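Local coordinates for protein KLLA0B12012p (Kluyveromyces lactis, PDB 6Y3P) that forms the ATP-grasp, tubulin-tyrosine-ligase-like C-terminal part of Pby1, a direct partner of the mRNA decapping enzyme Dcp2, and probably binds ATP, at residues 101-109 with 339-347; 301-312 with 391-399. All coordinates share one frame; numbering follows the deposited sequence.

Contact 1. Residues 101-109 with 339-347; sequences ILNRAFLES and YQVKLLEVN
Lys342 lays its whole aliphatic chain against residues Arg104 to Leu107 of the loop, and its carbons meet Leu107 and Arg104 by turns. CB rests on Leu107 CG at 3.8 Å, and CG passes beside the carbonyl oxygen of Arg104. Further out, CD meets Leu107 CD2 at 3.7 Å, the two side chains crossing at about a right angle. CE then comes up to the edge of the Arg104 guanidinium, in its plane, 3.8 Å from NH1. A final bend (chi4 -68°) brings NZ onto Arg104 O, 2.8 Å away and nearly in line with the carbonyl bond. Glu199 adds a salt bridge to NZ, which probably offsets the nearby positive charge of Arg104. An alanine here is likely to leave both the Arg104 carbonyl and the Glu199 carboxylate without their mate and to uncover one flank of Leu107.

The backbones meet in a single parallel bridge, placing the 101-109 loop against strand 341-347, whose other edge pairs antiparallel with 326-335. In this ATP-grasp fold the loop runs on into strand 109-113 of a second sheet. Leu343 N gives its hydrogen to Ala105 O at 2.8 Å, from 55° above the carbonyl plane, and Leu343 O accepts from Leu107 N at 3.0 Å. Phe106 sits between the two bonds; with CG anti to its backbone N (176°), its ring comes obliquely to Leu343 O, 3.3 Å from CD1. Ala105 CA adds a CH...O contact to Val341 O, while Leu107 CD1 touches Leu344 CD1.

Contact 2. Residues 301-312 with 391-399; sequences HEAVSELFKAAV and FVEVLKLKS
A helix laid over a beta-sheet brings His301, Ser305, Phe308 and Val312, on one side of helix 290-313, against Val394, Leu395 and Leu397 at the chain's C-terminal end. The axes of the 301-312 and 391-396 segments pass 7.4 Å apart at 30°, so that successive helical turns meet successive parts of the strand. At the N-terminal end of the 301-312 segment Val394 CG1 stands over one face of the His301 imidazole, 4.0 Å from its centroid, in a CH-pi contact. His301 CE1 meets Val392 CG1 at 4.0 Å, and its NE2 is hydrogen-bonded to Asp233.

The other branch of Val394, CG2, reaches Val304 CG1 at 3.8 Å. Strand 391-396 pairs antiparallel with 228-239 in a sheet of the ATP-grasp fold. Val394 and Leu395, although consecutive, both point toward the helix and both bond to the backbone of Val229, as in a classic beta bulge. Where they meet the helix, Ser305 OG, swung anti to its own N (174°), donates a weak hydrogen bond of 3.3 Å to Val394 O.

Leu395 fits between two turns by dividing its methyls: CD2 lies 3.7 Å from Phe308 CB, while CD1 rests beside Ser305 OG and on the aliphatic part of Lys309, 3.7 Å from its CG. The Phe308 ring itself leads away from the strand and meets Phe319 edge-to-face. Beyond the strand's end, Val312 CG1 and Leu397 CD1 come tip to tip at 3.7 Å.

The centres of the two contacts lie about 15 Å apart, and their segments alternate along the chain: 101-109, 301-312, 339-347, then 391-399. Both reach the same antiparallel sheet, contact 1 through strand 341-347 and contact 2 through strand 391-396. Helix 290-313 connects them: besides packing on 391-399 it touches both halves of contact 1, Leu307 CD2 meeting Leu343 CD2 at 3.6 Å and Leu307 N lying 3.6 Å from Leu102 CD1. Regions far apart in sequence, including the end of the modelled chain, thus meet at one helix and one sheet, an illustration of how an ATP-grasp domain is assembled from interleaved parts of its sequence.

Contact 1. Residues 101-109 with 339-347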
loop_
_atom_site.group_PDB
_atom_site.type_symbol
_atom_site.label_atom_id
_atom_site.label_comp_id
_atom_site.label_asym_id
_atom_site.label_seq_id
_atom_site.Cartn_x
_atom_site.Cartn_y
_atom_site.Cartn_z
ATOM N N ILE A 101 -15.629 -4.686 5.090
ATOM C CA ILE A 101 -15.257 -4.733 3.659
ATOM C C ILE A 101 -13.965 -5.551 3.492
ATOM O O ILE A 101 -13.803 -6.233 2.483
ATOM C CB ILE A 101 -15.156 -3.293 3.040
ATOM C CG1 ILE A 101 -15.037 -3.336 1.501
ATOM C CG2 ILE A 101 -14.034 -2.455 3.685
ATOM C CD1 ILE A 101 -15.335 -2.106 0.775
ATOM N N LEU A 102 -13.103 -5.553 4.529
ATOM C CA LEU A 102 -11.828 -6.278 4.555
ATOM C C LEU A 102 -11.954 -7.812 4.393
ATOM O O LEU A 102 -10.969 -8.456 4.042
ATOM C CB LEU A 102 -11.024 -5.911 5.820
ATOM C CG LEU A 102 -10.469 -4.464 5.857
ATOM C CD1 LEU A 102 -9.591 -4.253 7.077
ATOM C CD2 LEU A 102 -9.683 -4.125 4.583
ATOM N N ASN A 103 -13.170 -8.374 4.609
ATOM C CA ASN A 103 -13.500 -9.782 4.401
ATOM C C ASN A 103 -13.551 -10.094 2.910
ATOM O O ASN A 103 -13.510 -11.264 2.543
ATOM C CB ASN A 103 -14.885 -10.089 4.980
ATOM C CG ASN A 103 -14.914 -10.327 6.456
ATOM O OD1 ASN A 103 -14.513 -11.390 6.937
ATOM N ND2 ASN A 103 -15.470 -9.370 7.191
ATOM N N ARG A 104 -13.727 -9.048 2.060
ATOM C CA ARG A 104 -13.799 -9.147 0.600
ATOM C C ARG A 104 -12.658 -8.425 -0.109
ATOM O O ARG A 104 -12.113 -8.965 -1.053
ATOM C CB ARG A 104 -15.145 -8.597 0.069
ATOM C CG ARG A 104 -16.013 -9.641 -0.638
ATOM C CD ARG A 104 -15.372 -10.241 -1.896
ATOM N NE ARG A 104 -16.302 -11.081 -2.659
ATOM C CZ ARG A 104 -15.973 -11.768 -3.751
ATOM N NH1 ARG A 104 -14.727 -11.739 -4.213
ATOM N NH2 ARG A 104 -16.885 -12.493 -4.386
ATOM N N ALA A 105 -12.347 -7.185 0.315
ATOM C CA ALA A 105 -11.381 -6.245 -0.255
ATOM C C ALA A 105 -9.894 -6.479 0.120
ATOM O O ALA A 105 -9.128 -5.527 0.190
ATOM C CB ALA A 105 -11.799 -4.822 0.113
ATOM N N PHE A 106 -9.471 -7.736 0.282
ATOM C CA PHE A 106 -8.078 -8.052 0.615
ATOM C C PHE A 106 -7.622 -9.386 0.022
ATOM O O PHE A 106 -8.337 -10.388 0.122
ATOM C CB PHE A 106 -7.869 -8.046 2.146
ATOM C CG PHE A 106 -6.490 -8.441 2.607
ATOM C CD1 PHE A 106 -5.371 -7.710 2.218
ATOM C CD2 PHE A 106 -6.310 -9.520 3.464
ATOM C CE1 PHE A 106 -4.098 -8.053 2.683
ATOM C CE2 PHE A 106 -5.035 -9.864 3.916
ATOM C CZ PHE A 106 -3.941 -9.126 3.526
ATOM N N LEU A 107 -6.420 -9.395 -0.564
ATOM C CA LEU A 107 -5.833 -10.587 -1.149
ATOM C C LEU A 107 -4.939 -11.168 -0.117
ATOM O O LEU A 107 -3.901 -10.593 0.185
ATOM C CB LEU A 107 -5.042 -10.272 -2.443
ATOM C CG LEU A 107 -5.862 -9.774 -3.606
ATOM C CD1 LEU A 107 -4.979 -9.291 -4.705
ATOM C CD2 LEU A 107 -6.853 -10.821 -4.101
ATOM N N GLU A 108 -5.402 -12.248 0.518
ATOM C CA GLU A 108 -4.666 -12.938 1.563
ATOM C C GLU A 108 -3.401 -13.548 0.983
ATOM O O GLU A 108 -3.365 -13.892 -0.199
ATOM C CB GLU A 108 -5.502 -14.079 2.141
ATOM C CG GLU A 108 -6.772 -13.649 2.831
ATOM C CD GLU A 108 -7.630 -14.841 3.189
ATOM O OE1 GLU A 108 -8.161 -15.487 2.256
ATOM O OE2 GLU A 108 -7.732 -15.157 4.396
ATOM N N SER A 109 -2.375 -13.674 1.816
ATOM C CA SER A 109 -1.119 -14.334 1.487
ATOM C C SER A 109 -0.715 -15.159 2.696
ATOM O O SER A 109 -1.114 -14.858 3.831
ATOM C CB SER A 109 -0.031 -13.331 1.125
ATOM O OG SER A 109 0.176 -12.412 2.184
ATOM N N TYR A 339 -15.622 -4.387 -10.979
ATOM C CA TYR A 339 -15.249 -3.105 -10.373
ATOM C C TYR A 339 -15.087 -3.214 -8.849
ATOM O O TYR A 339 -15.301 -2.245 -8.135
ATOM C CB TYR A 339 -16.206 -1.959 -10.794
ATOM C CG TYR A 339 -16.432 -1.890 -12.292
ATOM C CD1 TYR A 339 -17.475 -2.593 -12.892
ATOM C CD2 TYR A 339 -15.612 -1.112 -13.108
ATOM C CE1 TYR A 339 -17.683 -2.546 -14.265
ATOM C CE2 TYR A 339 -15.800 -1.069 -14.489
ATOM C CZ TYR A 339 -16.843 -1.784 -15.060
ATOM O OH TYR A 339 -17.078 -1.733 -16.406
ATOM N N GLN A 340 -14.638 -4.396 -8.374
ATOM C CA GLN A 340 -14.363 -4.675 -6.966
ATOM C C GLN A 340 -12.878 -4.510 -6.690
ATOM O O GLN A 340 -12.051 -5.045 -7.431
ATOM C CB GLN A 340 -14.874 -6.075 -6.552
ATOM C CG GLN A 340 -16.406 -6.300 -6.710
ATOM C CD GLN A 340 -17.213 -5.129 -6.193
ATOM O OE1 GLN A 340 -17.288 -4.884 -4.989
ATOM N NE2 GLN A 340 -17.766 -4.324 -7.092
ATOM N N VAL A 341 -12.535 -3.749 -5.645
ATOM C CA VAL A 341 -11.130 -3.529 -5.286
ATOM C C VAL A 341 -10.608 -4.615 -4.342
ATOM O O VAL A 341 -11.338 -5.172 -3.539
ATOM C CB VAL A 341 -10.782 -2.096 -4.745
ATOM C CG1 VAL A 341 -11.388 -0.985 -5.601
ATOM C CG2 VAL A 341 -11.167 -1.927 -3.281
ATOM N N LYS A 342 -9.322 -4.867 -4.419
ATOM C CA LYS A 342 -8.693 -5.822 -3.547
ATOM C C LYS A 342 -7.387 -5.264 -3.101
ATOM O O LYS A 342 -6.550 -4.943 -3.930
ATOM C CB LYS A 342 -8.623 -7.236 -4.179
ATOM C CG LYS A 342 -9.800 -8.099 -3.670
ATOM C CD LYS A 342 -10.190 -9.257 -4.584
ATOM C CE LYS A 342 -11.335 -10.102 -4.035
ATOM N NZ LYS A 342 -10.970 -10.876 -2.802
ATOM N N LEU A 343 -7.245 -5.034 -1.788
ATOM C CA LEU A 343 -5.983 -4.514 -1.268
ATOM C C LEU A 343 -4.898 -5.579 -1.380
ATOM O O LEU A 343 -5.082 -6.719 -0.949
ATOM C CB LEU A 343 -6.089 -3.963 0.172
ATOM C CG LEU A 343 -4.794 -3.380 0.758
ATOM C CD1 LEU A 343 -4.356 -2.117 0.025
ATOM C CD2 LEU A 343 -4.945 -3.126 2.236
ATOM N N LEU A 344 -3.776 -5.191 -1.979
ATOM C CA LEU A 344 -2.657 -6.078 -2.157
ATOM C C LEU A 344 -1.577 -5.776 -1.124
ATOM O O LEU A 344 -1.103 -6.695 -0.461
ATOM C CB LEU A 344 -2.127 -5.969 -3.605
ATOM C CG LEU A 344 -0.846 -6.728 -3.935
ATOM C CD1 LEU A 344 -1.075 -8.264 -3.965
ATOM C CD2 LEU A 344 -0.261 -6.232 -5.252
ATOM N N GLU A 345 -1.167 -4.500 -1.000
ATOM C CA GLU A 345 -0.088 -4.097 -0.081
ATOM C C GLU A 345 -0.101 -2.614 0.220
ATOM O O GLU A 345 -0.740 -1.814 -0.483
ATOM C CB GLU A 345 1.293 -4.481 -0.652
ATOM C CG GLU A 345 1.649 -3.735 -1.933
ATOM C CD GLU A 345 2.798 -4.293 -2.751
ATOM O OE1 GLU A 345 3.585 -5.095 -2.199
ATOM O OE2 GLU A 345 2.924 -3.910 -3.938
ATOM N N VAL A 346 0.656 -2.257 1.262
ATOM C CA VAL A 346 0.854 -0.897 1.726
ATOM C C VAL A 346 2.369 -0.696 1.669
ATOM O O VAL A 346 3.118 -1.489 2.220
ATOM C CB VAL A 346 0.251 -0.705 3.154
ATOM C CG1 VAL A 346 0.552 0.681 3.722
ATOM C CG2 VAL A 346 -1.252 -0.995 3.175
ATOM N N ASN A 347 2.808 0.311 0.931
ATOM C CA ASN A 347 4.220 0.642 0.770
ATOM C C ASN A 347 4.542 1.963 1.449
ATOM O O ASN A 347 3.908 2.987 1.190
ATOM C CB ASN A 347 4.631 0.694 -0.713
ATOM C CG ASN A 347 4.442 -0.609 -1.440
ATOM O OD1 ASN A 347 5.128 -1.604 -1.185
ATOM N ND2 ASN A 347 3.487 -0.633 -2.345
#

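Contact 2. Residues 301-312 with 391-399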
loop_
_atom_site.group_PDB
_atom_site.type_symbol
_atom_site.label_atom_id
_atom_site.label_comp_id
_atom_site.label_asym_id
_atom_site.label_seq_id
_atom_site.Cartn_x
_atom_site.Cartn_y
_atom_site.Cartn_z
ATOM N N HIS A 301 -12.026 4.051 0.347
ATOM C CA HIS A 301 -12.159 4.795 1.601
ATOM C C HIS A 301 -12.598 3.892 2.700
ATOM O O HIS A 301 -12.128 4.037 3.807
ATOM C CB HIS A 301 -13.204 5.887 1.446
ATOM C CG HIS A 301 -12.791 6.977 0.530
ATOM N ND1 HIS A 301 -13.511 8.136 0.442
ATOM C CD2 HIS A 301 -11.731 7.057 -0.297
ATOM C CE1 HIS A 301 -12.865 8.891 -0.426
ATOM N NE2 HIS A 301 -11.782 8.283 -0.880
ATOM N N GLU A 302 -13.499 2.959 2.410
ATOM C CA GLU A 302 -13.960 2.013 3.398
ATOM C C GLU A 302 -12.861 1.065 3.853
ATOM O O GLU A 302 -12.707 0.847 5.055
ATOM C CB GLU A 302 -15.196 1.270 2.876
ATOM C CG GLU A 302 -16.080 0.702 3.966
ATOM C CD GLU A 302 -16.405 1.585 5.160
ATOM O OE1 GLU A 302 -16.543 2.823 5.004
ATOM O OE2 GLU A 302 -16.548 1.014 6.264
ATOM N N ALA A 303 -12.071 0.547 2.895
ATOM C CA ALA A 303 -10.984 -0.404 3.133
ATOM C C ALA A 303 -9.824 0.198 3.937
ATOM O O ALA A 303 -9.300 -0.462 4.849
ATOM C CB ALA A 303 -10.500 -0.998 1.822
ATOM N N VAL A 304 -9.460 1.467 3.620
ATOM C CA VAL A 304 -8.424 2.243 4.303
ATOM C C VAL A 304 -8.836 2.481 5.794
ATOM O O VAL A 304 -8.046 2.232 6.697
ATOM C CB VAL A 304 -8.123 3.578 3.542
ATOM C CG1 VAL A 304 -7.333 4.532 4.416
ATOM C CG2 VAL A 304 -7.370 3.327 2.225
ATOM N N SER A 305 -10.074 2.953 6.019
ATOM C CA SER A 305 -10.684 3.249 7.331
ATOM C C SER A 305 -10.691 1.997 8.225
ATOM O O SER A 305 -10.271 2.054 9.375
ATOM C CB SER A 305 -12.110 3.767 7.131
ATOM O OG SER A 305 -12.772 3.924 8.373
ATOM N N GLU A 306 -11.152 0.868 7.665
ATOM C CA GLU A 306 -11.232 -0.445 8.305
ATOM C C GLU A 306 -9.847 -0.954 8.651
ATOM O O GLU A 306 -9.650 -1.458 9.760
ATOM C CB GLU A 306 -11.961 -1.434 7.378
ATOM C CG GLU A 306 -13.460 -1.214 7.288
ATOM C CD GLU A 306 -14.158 -1.360 8.624
ATOM O OE1 GLU A 306 -14.128 -2.486 9.169
ATOM O OE2 GLU A 306 -14.626 -0.335 9.175
ATOM N N LEU A 307 -8.872 -0.768 7.742
ATOM C CA LEU A 307 -7.488 -1.193 7.984
ATOM C C LEU A 307 -6.857 -0.453 9.137
ATOM O O LEU A 307 -6.205 -1.074 9.977
ATOM C CB LEU A 307 -6.617 -1.125 6.714
ATOM C CG LEU A 307 -5.166 -1.617 6.840
ATOM C CD1 LEU A 307 -5.104 -3.026 7.471
ATOM C CD2 LEU A 307 -4.502 -1.651 5.519
ATOM N N PHE A 308 -7.050 0.856 9.204
ATOM C CA PHE A 308 -6.500 1.617 10.312
ATOM C C PHE A 308 -7.202 1.271 11.638
ATOM O O PHE A 308 -6.532 1.204 12.665
ATOM C CB PHE A 308 -6.452 3.122 9.995
ATOM C CG PHE A 308 -5.203 3.400 9.185
ATOM C CD1 PHE A 308 -3.940 3.327 9.773
ATOM C CD2 PHE A 308 -5.280 3.629 7.816
ATOM C CE1 PHE A 308 -2.788 3.484 9.010
ATOM C CE2 PHE A 308 -4.122 3.789 7.052
ATOM C CZ PHE A 308 -2.885 3.712 7.652
ATOM N N LYS A 309 -8.496 0.929 11.605
ATOM C CA LYS A 309 -9.197 0.482 12.813
ATOM C C LYS A 309 -8.615 -0.882 13.259
ATOM O O LYS A 309 -8.335 -1.074 14.451
ATOM C CB LYS A 309 -10.703 0.392 12.599
ATOM C CG LYS A 309 -11.344 1.753 12.437
ATOM C CD LYS A 309 -12.799 1.761 12.883
ATOM C CE LYS A 309 -13.779 1.787 11.748
ATOM N NZ LYS A 309 -15.090 2.319 12.203
ATOM N N ALA A 310 -8.346 -1.774 12.283
ATOM C CA ALA A 310 -7.742 -3.096 12.500
ATOM C C ALA A 310 -6.376 -2.965 13.145
ATOM O O ALA A 310 -6.164 -3.529 14.211
ATOM C CB ALA A 310 -7.616 -3.848 11.177
ATOM N N ALA A 311 -5.480 -2.176 12.504
ATOM C CA ALA A 311 -4.085 -1.895 12.853
ATOM C C ALA A 311 -3.881 -1.354 14.254
ATOM O O ALA A 311 -2.978 -1.791 14.956
ATOM C CB ALA A 311 -3.489 -0.933 11.840
ATOM N N VAL A 312 -4.707 -0.391 14.642
ATOM C CA VAL A 312 -4.646 0.311 15.919
ATOM C C VAL A 312 -5.165 -0.545 17.077
ATOM O O VAL A 312 -4.565 -0.523 18.153
ATOM C CB VAL A 312 -5.392 1.667 15.761
ATOM C CG1 VAL A 312 -5.957 2.203 17.055
ATOM C CG2 VAL A 312 -4.508 2.701 15.078
ATOM N N PHE A 391 -8.709 15.609 -0.748
ATOM C CA PHE A 391 -7.997 15.078 0.426
ATOM C C PHE A 391 -9.082 14.804 1.462
ATOM O O PHE A 391 -9.477 15.691 2.208
ATOM C CB PHE A 391 -6.985 16.098 0.941
ATOM C CG PHE A 391 -5.826 15.538 1.730
ATOM C CD1 PHE A 391 -4.893 14.693 1.126
ATOM C CD2 PHE A 391 -5.592 15.950 3.040
ATOM C CE1 PHE A 391 -3.782 14.234 1.834
ATOM C CE2 PHE A 391 -4.466 15.504 3.741
ATOM C CZ PHE A 391 -3.578 14.642 3.137
ATOM N N VAL A 392 -9.596 13.584 1.459
ATOM C CA VAL A 392 -10.752 13.205 2.264
ATOM C C VAL A 392 -10.401 12.478 3.567
ATOM O O VAL A 392 -9.726 11.448 3.545
ATOM C CB VAL A 392 -11.703 12.371 1.361
ATOM C CG1 VAL A 392 -13.002 12.002 2.081
ATOM C CG2 VAL A 392 -11.989 13.101 0.044
ATOM N N GLU A 393 -10.923 12.988 4.690
ATOM C CA GLU A 393 -10.750 12.364 5.994
ATOM C C GLU A 393 -11.691 11.168 6.093
ATOM O O GLU A 393 -12.910 11.358 6.119
ATOM C CB GLU A 393 -11.016 13.347 7.113
ATOM C CG GLU A 393 -10.428 12.864 8.422
ATOM C CD GLU A 393 -11.021 13.587 9.605
ATOM O OE1 GLU A 393 -12.034 13.097 10.150
ATOM O OE2 GLU A 393 -10.533 14.691 9.923
ATOM N N VAL A 394 -11.117 9.938 6.143
ATOM C CA VAL A 394 -11.868 8.679 6.139
ATOM C C VAL A 394 -11.940 8.027 7.521
ATOM O O VAL A 394 -12.757 7.129 7.743
ATOM C CB VAL A 394 -11.343 7.696 5.052
ATOM C CG1 VAL A 394 -11.432 8.316 3.671
ATOM C CG2 VAL A 394 -9.907 7.236 5.345
ATOM N N LEU A 395 -11.081 8.461 8.440
ATOM C CA LEU A 395 -11.065 7.975 9.821
ATOM C C LEU A 395 -10.466 9.015 10.703
ATOM O O LEU A 395 -9.489 9.659 10.313
ATOM C CB LEU A 395 -10.275 6.658 9.974
ATOM C CG LEU A 395 -10.335 5.980 11.357
ATOM C CD1 LEU A 395 -11.726 5.354 11.631
ATOM C CD2 LEU A 395 -9.219 4.958 11.528
ATOM N N LYS A 396 -11.039 9.165 11.900
ATOM C CA LYS A 396 -10.528 10.034 12.944
ATOM C C LYS A 396 -10.669 9.318 14.265
ATOM O O LYS A 396 -11.783 8.932 14.639
ATOM C CB LYS A 396 -11.259 11.380 12.970
ATOM C CG LYS A 396 -10.555 12.455 13.800
ATOM C CD LYS A 396 -11.542 13.350 14.589
ATOM C CE LYS A 396 -12.334 14.347 13.768
ATOM N NZ LYS A 396 -11.482 15.418 13.182
ATOM N N LEU A 397 -9.548 9.106 14.963
ATOM C CA LEU A 397 -9.545 8.517 16.303
ATOM C C LEU A 397 -9.098 9.568 17.305
ATOM O O LEU A 397 -8.135 10.299 17.039
ATOM C CB LEU A 397 -8.616 7.296 16.401
ATOM C CG LEU A 397 -8.922 6.100 15.493
ATOM C CD1 LEU A 397 -7.800 5.098 15.563
ATOM C CD2 LEU A 397 -10.234 5.419 15.868
ATOM N N LYS A 398 -9.785 9.634 18.463
ATOM C CA LYS A 398 -9.440 10.556 19.546
ATOM C C LYS A 398 -8.556 9.827 20.551
ATOM O O LYS A 398 -9.090 9.123 21.419
ATOM C CB LYS A 398 -10.700 11.133 20.239
ATOM C CG LYS A 398 -11.328 12.298 19.491
ATOM C CD LYS A 398 -12.844 12.328 19.645
ATOM C CE LYS A 398 -13.527 13.130 18.555
ATOM N NZ LYS A 398 -13.538 12.418 17.243
ATOM N N SER A 399 -7.210 9.958 20.417
ATOM C CA SER A 399 -6.237 9.332 21.329
ATOM C C SER A 399 -4.831 9.922 21.197
ATOM O O SER A 399 -3.880 9.435 21.816
ATOM C CB SER A 399 -6.207 7.814 21.151
ATOM O OG SER A 399 -6.374 7.171 22.406
#